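Local coordinates for protein putative phosphomethylpyrimidine kinase (Bacteroides thetaiotaomicron, PDB 3MBH) that binds pyridoxal and probably phosphorylates it at the expense of ATP, as a pyridoxal kinase of the ribokinase clan, at residues F125-E128 and M129-E132. Residues are numbered along the deposited sequence; the frame is centred on the assembly and turned at random.
Sequences FDME and MVKE
Met-129, a selenomethionine, lies over one face of the Phe-125 ring: its CG makes a CH-pi contact 4.1 Å from the ring centroid, offset toward the rim, and SE stands above the same ring at 4.9 Å from the centroid, a Met-aromatic pair. A chi1 of -178°, with CG anti to the backbone N, puts the Met-129 CG over the Phe-125 ring. The same side chain also packs on Pro-89, Leu-115 and Ile-92, while the Phe-125 ring meets that of Tyr-85, a pyridoxal-pocket residue. A second apolar pair uses selenomethionine Met-127, whose SE touches Val-130 CG2 at 4.0 Å and whose CE lies against Val-130 CG1; Tyr-152 of helix 147-154 packs on both residues. Asp-126 is the N-cap of helix 127-136, which follows strand 120-121 in this ribokinase-like fold and begins beside the ligand site, with the Phe-125 side chain about 7 Å from bound pyridoxal. Asp-126 OD1 accepts from Glu-128 N at 2.9 Å, the donor lying above the carboxylate plane. The first turn then closes through main-chain bonds: a weak one from Val-130 N to Asp-126 O, a nearly straight one from Lys-131 N to Met-127 O (2.8 Å, 174° at the hydrogen), and Glu-132 N to Glu-128 O. On the exposed side, Lys-131 NZ forms a salt bridge with Glu-128 OE2 at 3.0 Å, approaching from above the carboxylate plane. A water donates to Glu-132 OE2 at 2.9 Å and weakly to Glu-128 OE1, bridging two carboxylates whose like charges it probably screens.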
# COMPACT_ATOMS: atom_id res chain seq x y z
N PHE A 125 5.23 16.16 40.64
CA PHE A 125 3.79 16.26 40.83
C PHE A 125 3.47 16.01 42.29
O PHE A 125 4.14 15.23 42.94
CB PHE A 125 3.04 15.26 39.90
CG PHE A 125 2.91 15.71 38.48
CD1 PHE A 125 3.71 16.70 37.96
CD2 PHE A 125 1.99 15.13 37.63
CE1 PHE A 125 3.59 17.08 36.64
CE2 PHE A 125 1.87 15.51 36.33
CZ PHE A 125 2.68 16.48 35.82
N ASP A 126 2.48 16.72 42.84
CA ASP A 126 1.98 16.53 44.19
C ASP A 126 0.45 16.62 44.17
O ASP A 126 -0.17 16.66 43.10
CB ASP A 126 2.56 17.60 45.14
CG ASP A 126 2.15 19.03 44.74
OD1 ASP A 126 1.17 19.18 43.95
OD2 ASP A 126 2.82 20.01 45.18
N MSE A 127 -0.17 16.64 45.34
CA MSE A 127 -1.60 16.54 45.37
C MSE A 127 -2.30 17.75 44.74
O MSE A 127 -3.44 17.63 44.38
CB MSE A 127 -2.12 16.27 46.79
CG MSE A 127 -1.81 14.88 47.38
SE MSE A 127 -2.33 13.44 46.21
CE MSE A 127 -4.27 13.64 46.39
N GLU A 128 -1.64 18.90 44.59
CA GLU A 128 -2.30 20.05 43.95
C GLU A 128 -2.59 19.77 42.49
O GLU A 128 -3.66 20.07 41.96
CB GLU A 128 -1.44 21.30 44.02
CG GLU A 128 -1.50 22.04 45.22
CD GLU A 128 -2.89 22.20 45.81
OE1 GLU A 128 -3.82 22.69 45.14
OE2 GLU A 128 -3.03 21.86 47.01
N MSE A 129 -1.61 19.19 41.81
CA MSE A 129 -1.83 18.75 40.45
C MSE A 129 -2.98 17.73 40.41
O MSE A 129 -3.86 17.85 39.56
CB MSE A 129 -0.54 18.19 39.84
CG MSE A 129 -0.72 17.79 38.45
SE MSE A 129 -0.82 19.44 37.23
CE MSE A 129 0.52 20.38 38.11
N VAL A 130 -3.02 16.80 41.36
CA VAL A 130 -4.09 15.80 41.37
C VAL A 130 -5.46 16.46 41.57
O VAL A 130 -6.37 16.24 40.78
CB VAL A 130 -3.88 14.77 42.46
CG1 VAL A 130 -4.98 13.80 42.45
CG2 VAL A 130 -2.51 13.99 42.24
N LYS A 131 -5.59 17.31 42.62
CA LYS A 131 -6.86 17.99 42.89
C LYS A 131 -7.32 18.80 41.66
O LYS A 131 -8.48 18.72 41.30
CB LYS A 131 -6.79 18.86 44.15
CG LYS A 131 -6.47 18.08 45.40
CD LYS A 131 -6.58 18.89 46.64
CE LYS A 131 -5.48 19.88 46.77
NZ LYS A 131 -5.06 20.05 48.21
N GLU A 132 -6.43 19.53 40.99
CA GLU A 132 -6.81 20.28 39.79
C GLU A 132 -7.24 19.36 38.63
O GLU A 132 -8.22 19.63 37.90
CB GLU A 132 -5.69 21.24 39.37
CG GLU A 132 -5.39 22.37 40.34
CD GLU A 132 -6.57 23.35 40.49
OE1 GLU A 132 -7.14 23.78 39.47
OE2 GLU A 132 -6.92 23.69 41.64
O HOH W 1 -7.01 22.53 44.29